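PDB 5CEC: Bd3459 from Bdellovibrio bacteriovorus, which is a predatory endopeptidase of the peptidase S13 family, probably cutting peptidoglycan peptides of prey bacteria, and is bound here to its ankyrin-repeat immunity protein Bd3460. Local coordinates for residues M38-M44 with A381-D387; K62-L68 with Y302-E308; A69-K73 with M247-N253. The protein carries 1 engineered substitution. All coordinates share one frame; numbering follows the deposited sequence. Where two conformers were deposited one is given.

From the N terminus, strand 40-48 pairs at once with strand 376-385, and this long-range pairing, contact 1, closes a loop that encloses the other two contacts. Next, residues 62-68 run along strand 304-306 and the start of helix 307-322, so contact 2 nests inside contact 1. Immediately afterwards the chain enters helix 72-84, and residues 69-73 meet the end of helix 240-250 in contact 3, innermost of the three. The loops nest without crossing. Contacts 1 and 2 touch where F66 and C307 pack against the six-stranded sheet; I71 reaches L383 of contact 1, and a probable hydrogen bond links S72 to N303 of contact 2.

Contact 1 of 3, residues M38-M44 with A381-D387; sequences MVYLNSM and AVLMHTD. Engineered in segment 38-44: M38 (natural residue Lys).
Different first torsions bring Y40 and H385 together: Y40 CG sits between its backbone N and carbonyl carbon (chi1 46°), whereas H385 turns CG away from its N (chi1 169°). The rings form an offset stack with planes 16° apart, H385 CD2 lying over the tyrosine face, 3.3 Å from Y40 CZ. They belong to an antiparallel strand pair within the six-stranded sheet, and the pairing is shifted by one residue at a classic beta bulge: N42 N and S43 N both donate to L383 O, at 2.8 and 3.1 Å. Regular bonding resumes beyond it, with L383 N 2.8 Å from S43 O. The M384 chain, bent twice, lays CE on V39 CG1 and SD 3.6 Å from L41 CD1; V39 and M384 touch helix 394-411. N42 ND2 donates to two waters, one held by M384 O and the other by H385 ND1, which ties the amide to the facing strand. Beside M38, the first modelled residue, H385 NE2 donates to D387 OD2 (2.8 Å), while D387 OD1 is in a salt bridge with K363. The anti lone pair of D387 OD2 takes the backbone N of M38, an engineered residue, at 2.8 Å.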
loop_
_atom_site.group_PDB
_atom_site.type_symbol
_atom_site.label_atom_id
_atom_site.label_comp_id
_atom_site.label_asym_id
_atom_site.label_seq_id
_atom_site.Cartn_x
_atom_site.Cartn_y
_atom_site.Cartn_z
ATOM N N MET A 38 20.513 -7.634 -8.305
ATOM C CA MET A 38 21.520 -6.619 -7.913
ATOM C C MET A 38 20.792 -5.329 -7.766
ATOM O O MET A 38 19.900 -5.043 -8.559
ATOM C CB MET A 38 22.601 -6.435 -8.987
ATOM C CG MET A 38 23.628 -5.367 -8.607
ATOM S SD MET A 38 24.995 -5.188 -9.726
ATOM C CE MET A 38 26.149 -6.435 -9.116
ATOM N N VAL A 39 21.180 -4.564 -6.775
ATOM C CA VAL A 39 20.515 -3.304 -6.527
ATOM C C VAL A 39 21.416 -2.155 -6.941
ATOM O O VAL A 39 22.577 -2.118 -6.543
ATOM C CB VAL A 39 20.133 -3.194 -5.046
ATOM C CG1 VAL A 39 19.570 -1.830 -4.700
ATOM C CG2 VAL A 39 19.171 -4.337 -4.713
ATOM N N TYR A 40 20.874 -1.245 -7.755
ATOM C CA TYR A 40 21.525 0.045 -8.011
ATOM C C TYR A 40 20.488 1.049 -8.414
ATOM O O TYR A 40 19.373 0.690 -8.757
ATOM C CB TYR A 40 22.641 -0.012 -9.054
ATOM C CG TYR A 40 22.296 -0.756 -10.288
ATOM C CD1 TYR A 40 21.513 -0.175 -11.327
ATOM C CD2 TYR A 40 22.749 -2.044 -10.452
ATOM C CE1 TYR A 40 21.217 -0.925 -12.482
ATOM C CE2 TYR A 40 22.446 -2.760 -11.573
ATOM C CZ TYR A 40 21.684 -2.220 -12.574
ATOM O OH TYR A 40 21.394 -2.998 -13.667
ATOM N N LEU A 41 20.866 2.318 -8.343
ATOM C CA LEU A 41 19.993 3.412 -8.705
ATOM C C LEU A 41 19.785 3.481 -10.212
ATOM O O LEU A 41 20.728 3.421 -10.976
ATOM C CB LEU A 41 20.583 4.717 -8.204
ATOM C CG LEU A 41 19.733 5.965 -8.420
ATOM C CD1 LEU A 41 18.402 5.942 -7.663
ATOM C CD2 LEU A 41 20.556 7.180 -8.026
ATOM N N ASN A 42 18.527 3.615 -10.633
ATOM C CA ASN A 42 18.218 4.014 -12.011
ATOM C C ASN A 42 18.261 5.534 -12.091
ATOM O O ASN A 42 19.039 6.089 -12.851
ATOM C CB ASN A 42 16.853 3.485 -12.449
ATOM C CG ASN A 42 16.875 2.024 -12.812
ATOM O OD1 ASN A 42 17.910 1.506 -13.230
ATOM N ND2 ASN A 42 15.724 1.335 -12.637
ATOM N N SER A 43 17.432 6.208 -11.298
ATOM C CA SER A 43 17.464 7.668 -11.224
ATOM C C SER A 43 16.813 8.199 -9.971
ATOM O O SER A 43 15.846 7.631 -9.499
ATOM C CB SER A 43 16.771 8.289 -12.450
ATOM O OG SER A 43 16.910 9.688 -12.502
ATOM N N MET A 44 17.331 9.333 -9.483
ATOM C CA MET A 44 16.684 10.125 -8.442
ATOM C C MET A 44 16.652 11.561 -8.867
ATOM O O MET A 44 17.628 12.106 -9.400
ATOM C CB MET A 44 17.416 10.002 -7.093
ATOM C CG MET A 44 16.798 10.823 -5.981
ATOM S SD MET A 44 17.541 10.470 -4.381
ATOM C CE MET A 44 16.535 11.496 -3.317
ATOM N N ALA A 381 11.551 11.785 -6.310
ATOM C CA ALA A 381 11.289 10.439 -6.823
ATOM C C ALA A 381 12.582 9.667 -6.883
ATOM O O ALA A 381 13.623 10.208 -7.291
ATOM C CB ALA A 381 10.595 10.445 -8.158
ATOM N N VAL A 382 12.518 8.416 -6.425
ATOM C CA VAL A 382 13.682 7.514 -6.444
ATOM C C VAL A 382 13.291 6.235 -7.158
ATOM O O VAL A 382 12.333 5.569 -6.744
ATOM C CB VAL A 382 14.181 7.148 -5.020
ATOM C CG1 VAL A 382 15.506 6.408 -5.091
ATOM C CG2 VAL A 382 14.293 8.372 -4.129
ATOM N N LEU A 383 14.023 5.929 -8.235
ATOM C CA LEU A 383 13.745 4.771 -9.070
ATOM C C LEU A 383 14.955 3.856 -8.959
ATOM O O LEU A 383 16.018 4.187 -9.471
ATOM C CB LEU A 383 13.478 5.169 -10.516
ATOM C CG LEU A 383 12.409 6.245 -10.716
ATOM C CD1 LEU A 383 12.301 6.593 -12.193
ATOM C CD2 LEU A 383 11.070 5.838 -10.177
ATOM N N MET A 384 14.817 2.728 -8.248
ATOM C CA MET A 384 15.907 1.742 -8.117
ATOM C C MET A 384 15.658 0.593 -9.045
ATOM O O MET A 384 14.523 0.227 -9.317
ATOM C CB MET A 384 16.015 1.174 -6.714
ATOM C CG MET A 384 16.200 2.179 -5.600
ATOM S SD MET A 384 17.787 3.034 -5.625
ATOM C CE MET A 384 18.916 1.693 -5.344
ATOM N N HIS A 385 16.771 0.018 -9.468
ATOM C CA HIS A 385 16.811 -1.258 -10.134
ATOM C C HIS A 385 17.007 -2.400 -9.123
ATOM O O HIS A 385 17.806 -2.289 -8.210
ATOM C CB HIS A 385 17.978 -1.273 -11.124
ATOM C CG HIS A 385 18.228 -2.621 -11.646
ATOM N ND1 HIS A 385 17.456 -3.165 -12.640
ATOM C CD2 HIS A 385 19.034 -3.611 -11.189
ATOM C CE1 HIS A 385 17.803 -4.441 -12.794
ATOM N NE2 HIS A 385 18.750 -4.722 -11.924
ATOM N N THR A 386 16.246 -3.481 -9.311
ATOM C CA THR A 386 16.394 -4.733 -8.574
ATOM C C THR A 386 16.371 -5.892 -9.537
ATOM O O THR A 386 15.958 -5.732 -10.696
ATOM C CB THR A 386 15.267 -4.925 -7.530
ATOM O OG1 THR A 386 13.978 -4.833 -8.134
ATOM C CG2 THR A 386 15.310 -3.838 -6.456
ATOM N N ASP A 387 16.762 -7.071 -9.049
ATOM C CA ASP A 387 16.563 -8.334 -9.802
ATOM C C ASP A 387 15.931 -9.345 -8.837
ATOM O O ASP A 387 16.541 -10.330 -8.401
ATOM C CB ASP A 387 17.862 -8.871 -10.410
ATOM C CG ASP A 387 18.545 -7.879 -11.363
ATOM O OD1 ASP A 387 18.142 -7.775 -12.539
ATOM O OD2 ASP A 387 19.528 -7.213 -10.936
HETATM O O HOH W 1 13.045 1.862 -11.478
HETATM O O HOH W 2 15.274 -1.491 -13.399
#

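Contact 2 of 3, residues K62-L68 with Y302-E308; sequences KDDKFPL and YNEATCE
K62 meets the start of helix 307-322 with both backbone and side chain. Its O accepts a nearly straight bond from E308 N (3.0 Å, 168° at the hydrogen), leaving that early helical N-H satisfied from outside the helix. With CG tucked between its N and carbonyl carbon (chi1 66°), the lysine runs obliquely across E308, K62 CG only 3.4 Å from E308 OE2. The next residue, D63, brings its O to 3.3 Å from T306 CG2, and T306 is the N-cap residue of the helix. A water joins D64 O to C307 N, and C307 itself is tied by disulfide to C45 on the neighbouring strand 40-48. K65 lays CB beside E304 OE1. Both lysine ammonium groups end elsewhere, that of K62 on the carbonyls of G58 and D59, that of K65 on E285 and the carbonyl of T281.

Now the chain becomes the edge strand of a small antiparallel sheet ordered 65-67, 304-306, 284-285. F66 and A305 form a hydrogen-bonded pair: F66 N donates to A305 O at 3.0 Å from well above the carbonyl plane, and A305 N returns a bond to F66 O at 3.1 Å. The phenyl ring of F66 packs on N42, S43 and L383, so this sheet leans on the larger one. P67 lies alongside E304, both side chains pointing the same way, with the proline CG near OE2. L68 N then donates to N303 O at 3.1 Å. Pointing toward the partner strand, the isobutyl group of L68 straddles the A305 backbone N with its two methyls and sets CD1 3.8 Å from A305 CB.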
loop_
_atom_site.group_PDB
_atom_site.type_symbol
_atom_site.label_atom_id
_atom_site.label_comp_id
_atom_site.label_asym_id
_atom_site.label_seq_id
_atom_site.Cartn_x
_atom_site.Cartn_y
_atom_site.Cartn_z
ATOM N N LYS A 62 17.584 11.216 -15.375
ATOM C CA LYS A 62 16.254 11.706 -14.953
ATOM C C LYS A 62 15.228 11.808 -16.091
ATOM O O LYS A 62 14.029 11.934 -15.837
ATOM C CB LYS A 62 16.361 13.030 -14.180
ATOM C CG LYS A 62 16.843 14.234 -14.980
ATOM C CD LYS A 62 17.058 15.419 -14.033
ATOM C CE LYS A 62 17.793 16.563 -14.678
ATOM N NZ LYS A 62 19.206 16.207 -14.981
ATOM N N ASP A 63 15.719 11.805 -17.337
ATOM C CA ASP A 63 14.851 11.833 -18.520
ATOM C C ASP A 63 14.769 10.479 -19.267
ATOM O O ASP A 63 14.326 10.423 -20.440
ATOM C CB ASP A 63 15.312 12.961 -19.460
ATOM C CG ASP A 63 16.762 12.783 -19.930
ATOM O OD1 ASP A 63 17.575 12.143 -19.202
ATOM O OD2 ASP A 63 17.095 13.302 -21.021
ATOM N N ASP A 64 15.155 9.387 -18.588
ATOM C CA ASP A 64 15.068 8.031 -19.152
ATOM C C ASP A 64 13.907 7.270 -18.509
ATOM O O ASP A 64 13.661 7.402 -17.285
ATOM C CB ASP A 64 16.354 7.263 -18.869
ATOM C CG ASP A 64 17.560 7.852 -19.557
ATOM O OD1 ASP A 64 17.377 8.569 -20.542
ATOM O OD2 ASP A 64 18.675 7.588 -19.106
ATOM N N LYS A 65 13.186 6.470 -19.303
ATOM C CA LYS A 65 12.058 5.702 -18.746
ATOM C C LYS A 65 12.544 4.494 -17.947
ATOM O O LYS A 65 13.429 3.770 -18.408
ATOM C CB LYS A 65 11.075 5.196 -19.805
ATOM C CG LYS A 65 10.298 6.301 -20.514
ATOM C CD LYS A 65 9.141 5.715 -21.332
ATOM C CE LYS A 65 9.590 4.985 -22.574
ATOM N NZ LYS A 65 8.492 4.244 -23.257
ATOM N N PHE A 66 11.930 4.268 -16.773
ATOM C CA PHE A 66 12.175 3.071 -15.947
ATOM C C PHE A 66 10.854 2.526 -15.429
ATOM O O PHE A 66 9.859 3.269 -15.363
ATOM C CB PHE A 66 13.082 3.382 -14.764
ATOM C CG PHE A 66 14.445 3.837 -15.161
ATOM C CD1 PHE A 66 15.340 2.929 -15.720
ATOM C CD2 PHE A 66 14.809 5.178 -15.064
ATOM C CE1 PHE A 66 16.593 3.326 -16.093
ATOM C CE2 PHE A 66 16.067 5.574 -15.441
ATOM C CZ PHE A 66 16.954 4.661 -15.967
ATOM N N PRO A 67 10.830 1.246 -15.034
ATOM C CA PRO A 67 9.620 0.707 -14.412
ATOM C C PRO A 67 9.251 1.447 -13.129
ATOM O O PRO A 67 10.129 1.731 -12.320
ATOM C CB PRO A 67 9.984 -0.735 -14.120
ATOM C CG PRO A 67 11.109 -1.067 -15.029
ATOM C CD PRO A 67 11.877 0.216 -15.184
ATOM N N LEU A 68 7.977 1.775 -13.004
ATOM C CA LEU A 68 7.489 2.544 -11.863
ATOM C C LEU A 68 6.950 1.701 -10.727
ATOM O O LEU A 68 6.873 2.161 -9.579
ATOM C CB LEU A 68 6.367 3.461 -12.328
ATOM C CG LEU A 68 6.685 4.461 -13.443
ATOM C CD1 LEU A 68 5.465 5.316 -13.735
ATOM C CD2 LEU A 68 7.858 5.337 -13.018
ATOM N N TYR A 302 5.465 -3.411 -18.095
ATOM C CA TYR A 302 5.301 -2.568 -16.897
ATOM C C TYR A 302 5.066 -1.130 -17.343
ATOM O O TYR A 302 5.670 -0.663 -18.325
ATOM C CB TYR A 302 6.552 -2.602 -16.008
ATOM C CG TYR A 302 6.800 -3.934 -15.333
ATOM C CD1 TYR A 302 6.073 -4.316 -14.237
ATOM C CD2 TYR A 302 7.724 -4.840 -15.856
ATOM C CE1 TYR A 302 6.291 -5.528 -13.599
ATOM C CE2 TYR A 302 7.924 -6.082 -15.262
ATOM C CZ TYR A 302 7.197 -6.427 -14.128
ATOM O OH TYR A 302 7.390 -7.664 -13.541
ATOM N N ASN A 303 4.252 -0.392 -16.597
ATOM C CA ASN A 303 4.207 1.042 -16.781
ATOM C C ASN A 303 5.620 1.586 -16.553
ATOM O O ASN A 303 6.307 1.203 -15.604
ATOM C CB ASN A 303 3.309 1.696 -15.736
ATOM C CG ASN A 303 1.837 1.392 -15.902
ATOM O OD1 ASN A 303 1.373 0.886 -16.913
ATOM N ND2 ASN A 303 1.075 1.711 -14.864
ATOM N N GLU A 304 6.039 2.496 -17.430
ATOM C CA GLU A 304 7.331 3.154 -17.295
ATOM C C GLU A 304 7.179 4.639 -17.479
ATOM O O GLU A 304 6.314 5.094 -18.227
ATOM C CB GLU A 304 8.352 2.622 -18.307
ATOM C CG GLU A 304 8.625 1.126 -18.201
ATOM C CD GLU A 304 9.889 0.712 -18.915
ATOM O OE1 GLU A 304 10.414 1.514 -19.681
ATOM O OE2 GLU A 304 10.312 -0.441 -18.781
ATOM N N ALA A 305 8.038 5.386 -16.800
ATOM C CA ALA A 305 8.121 6.831 -17.031
ATOM C C ALA A 305 9.449 7.343 -16.546
ATOM O O ALA A 305 10.222 6.623 -15.882
ATOM C CB ALA A 305 7.005 7.578 -16.303
ATOM N N THR A 306 9.727 8.600 -16.872
ATOM C CA THR A 306 10.938 9.239 -16.399
ATOM C C THR A 306 10.766 9.746 -14.970
ATOM O O THR A 306 9.669 10.063 -14.527
ATOM C CB THR A 306 11.365 10.392 -17.322
ATOM O OG1 THR A 306 10.445 11.472 -17.177
ATOM C CG2 THR A 306 11.449 9.960 -18.805
ATOM N N CYS A 307 11.893 9.910 -14.294
ATOM C CA CYS A 307 11.918 10.481 -12.954
ATOM C C CYS A 307 11.383 11.935 -13.031
ATOM O O CYS A 307 10.592 12.351 -12.183
ATOM C CB CYS A 307 13.328 10.413 -12.397
ATOM S SG CYS A 307 13.446 10.704 -10.634
ATOM N N GLU A 308 11.790 12.700 -14.060
ATOM C CA GLU A 308 11.257 14.054 -14.264
ATOM C C GLU A 308 9.735 14.073 -14.350
ATOM O O GLU A 308 9.074 14.927 -13.744
ATOM C CB GLU A 308 11.836 14.728 -15.521
ATOM C CG GLU A 308 13.258 15.203 -15.359
ATOM C CD GLU A 308 13.742 16.077 -16.501
ATOM O OE1 GLU A 308 12.997 16.303 -17.481
ATOM O OE2 GLU A 308 14.886 16.563 -16.412
HETATM O O HOH W 3 14.314 8.569 -14.950
HETATM O O HOH W 4 8.022 1.880 -21.664
#

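Contact 3 of 3, residues A69-K73 with M247-N253; sequences ASISK and MNNQSNN. With SO4 (sulfate ion), chain C.
K73 is the side chain that crosses from helix 72-84 to the end of helix 240-250, and its buried stem makes the tight half of this contact. K73 CB lies 3.5 Å from N248 OD1, a buried oxygen with no polar partner in the model. M247 flanks the stem, its CG near K73 CD and its CE against the lysine's own O. The chain runs extended and then bends at the last torsion (chi4 70°), which swings NZ into a cluster of oxygens. K73 NZ donates to N253 OD1 at 2.7 Å, nearly along the C=O axis, and to S70 OG, also at 2.7 Å. Beyond the two segments, S290 O takes the third ammonium hydrogen, and V331 O is bonded to N248 ND2. S251 OG, 3.4 Å from K73 NZ, gets at most a weak share.

The other side is more open: S70 and S251 are partly exposed and face a sulfate ion, probably from the crystallisation liquor. S70 OG and S251 OG lie 3.0 Å apart. S251 leaves the helix with positive phi (67°), and its OG donates to sulfate O3 at 2.7 Å; T358 and S360 hold the ion as well.

S70 with K73, S251 with N253, and K357 followed by T358 match the SxxK, SxN and KTG motifs of the penicillin-binding-protein and beta-lactamase clan. By analogy with these relatives, S70 would be the nucleophile. The sulfate may occupy a place where substrate carboxylate binds in relatives. The bond from K73 NZ to S70 OG, with S251 OG close to both, is consistent with serine acylation.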
loop_
_atom_site.group_PDB
_atom_site.type_symbol
_atom_site.label_atom_id
_atom_site.label_comp_id
_atom_site.label_asym_id
_atom_site.label_seq_id
_atom_site.Cartn_x
_atom_site.Cartn_y
_atom_site.Cartn_z
ATOM N N ALA A 69 6.462 0.518 -11.055
ATOM C CA ALA A 69 5.673 -0.258 -10.087
ATOM C C ALA A 69 4.530 0.614 -9.553
ATOM O O ALA A 69 3.986 1.439 -10.302
ATOM C CB ALA A 69 6.554 -0.835 -8.968
ATOM N N SER A 70 4.185 0.499 -8.269
ATOM C CA SER A 70 2.978 1.139 -7.768
ATOM C C SER A 70 3.076 2.654 -7.580
ATOM O O SER A 70 2.060 3.271 -7.265
ATOM C CB SER A 70 2.461 0.465 -6.481
ATOM O OG SER A 70 1.881 -0.800 -6.771
ATOM N N ILE A 71 4.224 3.299 -7.805
ATOM C CA ILE A 71 4.153 4.768 -7.909
ATOM C C ILE A 71 3.339 5.209 -9.115
ATOM O O ILE A 71 2.836 6.340 -9.149
ATOM C CB ILE A 71 5.498 5.490 -7.791
ATOM C CG1 ILE A 71 6.335 5.372 -9.078
ATOM C CG2 ILE A 71 6.213 5.078 -6.533
ATOM C CD1 ILE A 71 7.651 6.138 -9.021
ATOM N N SER A 72 3.095 4.298 -10.051
ATOM C CA SER A 72 2.079 4.511 -11.073
ATOM C C SER A 72 0.756 5.030 -10.497
ATOM O O SER A 72 0.020 5.766 -11.139
ATOM C CB SER A 72 1.748 3.199 -11.794
ATOM O OG SER A 72 2.810 2.717 -12.556
ATOM N N LYS A 73 0.418 4.559 -9.290
ATOM C CA LYS A 73 -0.869 4.952 -8.675
ATOM C C LYS A 73 -0.960 6.445 -8.393
ATOM O O LYS A 73 -2.058 6.968 -8.338
ATOM C CB LYS A 73 -1.152 4.103 -7.434
ATOM C CG LYS A 73 -1.247 2.612 -7.709
ATOM C CD LYS A 73 -1.690 1.835 -6.489
ATOM C CE LYS A 73 -1.961 0.382 -6.795
ATOM N NZ LYS A 73 -0.738 -0.387 -7.096
ATOM N N MET A 247 -6.521 3.732 -1.421
ATOM C CA MET A 247 -5.719 3.099 -2.482
ATOM C C MET A 247 -4.227 3.281 -2.244
ATOM O O MET A 247 -3.440 2.336 -2.397
ATOM C CB MET A 247 -6.113 3.705 -3.814
ATOM C CG MET A 247 -5.283 3.196 -4.974
ATOM S SD MET A 247 -5.668 4.028 -6.542
ATOM C CE MET A 247 -4.934 5.614 -6.291
ATOM N N ASN A 248 -3.832 4.514 -1.949
ATOM C CA ASN A 248 -2.421 4.846 -1.811
ATOM C C ASN A 248 -1.833 4.447 -0.453
ATOM O O ASN A 248 -0.614 4.385 -0.316
ATOM C CB ASN A 248 -2.181 6.316 -2.131
ATOM C CG ASN A 248 -2.345 6.607 -3.594
ATOM O OD1 ASN A 248 -2.004 5.757 -4.435
ATOM N ND2 ASN A 248 -2.887 7.782 -3.918
ATOM N N ASN A 249 -2.687 4.136 0.530
ATOM C CA ASN A 249 -2.197 3.570 1.791
ATOM C C ASN A 249 -1.856 2.083 1.571
ATOM O O ASN A 249 -0.762 1.630 1.969
ATOM C CB ASN A 249 -3.254 3.650 2.906
ATOM C CG ASN A 249 -3.290 4.970 3.640
ATOM O OD1 ASN A 249 -2.448 5.832 3.464
ATOM N ND2 ASN A 249 -4.314 5.126 4.483
ATOM N N GLN A 250 -2.790 1.372 0.941
ATOM C CA GLN A 250 -2.677 -0.083 0.759
ATOM C C GLN A 250 -1.792 -0.452 -0.423
ATOM O O GLN A 250 -1.280 -1.552 -0.474
ATOM C CB GLN A 250 -4.050 -0.671 0.474
ATOM C CG GLN A 250 -5.065 -0.564 1.583
ATOM C CD GLN A 250 -6.272 -1.364 1.228
ATOM O OE1 GLN A 250 -6.885 -1.171 0.171
ATOM N NE2 GLN A 250 -6.639 -2.284 2.102
ATOM N N SER A 251 -1.682 0.438 -1.408
ATOM C CA SER A 251 -1.196 0.125 -2.752
ATOM C C SER A 251 -2.204 -0.809 -3.448
ATOM O O SER A 251 -1.874 -1.870 -3.967
ATOM C CB SER A 251 0.200 -0.449 -2.759
ATOM O OG SER A 251 0.752 -0.232 -4.056
ATOM N N ASN A 252 -3.458 -0.386 -3.488
ATOM C CA ASN A 252 -4.561 -1.248 -3.892
ATOM C C ASN A 252 -4.705 -1.299 -5.424
ATOM O O ASN A 252 -5.163 -0.329 -6.039
ATOM C CB ASN A 252 -5.872 -0.766 -3.241
ATOM C CG ASN A 252 -6.990 -1.712 -3.470
ATOM O OD1 ASN A 252 -7.220 -2.142 -4.610
ATOM N ND2 ASN A 252 -7.682 -2.063 -2.406
ATOM N N ASN A 253 -4.342 -2.437 -6.010
ATOM C CA ASN A 253 -4.405 -2.595 -7.468
ATOM C C ASN A 253 -5.831 -2.514 -8.004
ATOM O O ASN A 253 -6.042 -1.978 -9.101
ATOM C CB ASN A 253 -3.788 -3.910 -7.884
ATOM C CG ASN A 253 -2.302 -3.940 -7.695
ATOM O OD1 ASN A 253 -1.647 -2.956 -7.363
ATOM N ND2 ASN A 253 -1.750 -5.120 -7.907
HETATM S S SO4 C . 3.818 -1.637 -2.920
HETATM O O1 SO4 C . 3.428 -2.574 -1.825
HETATM O O2 SO4 C . 5.247 -1.721 -3.259
HETATM O O3 SO4 C . 2.881 -1.906 -4.117
HETATM O O4 SO4 C . 3.480 -0.260 -2.527
#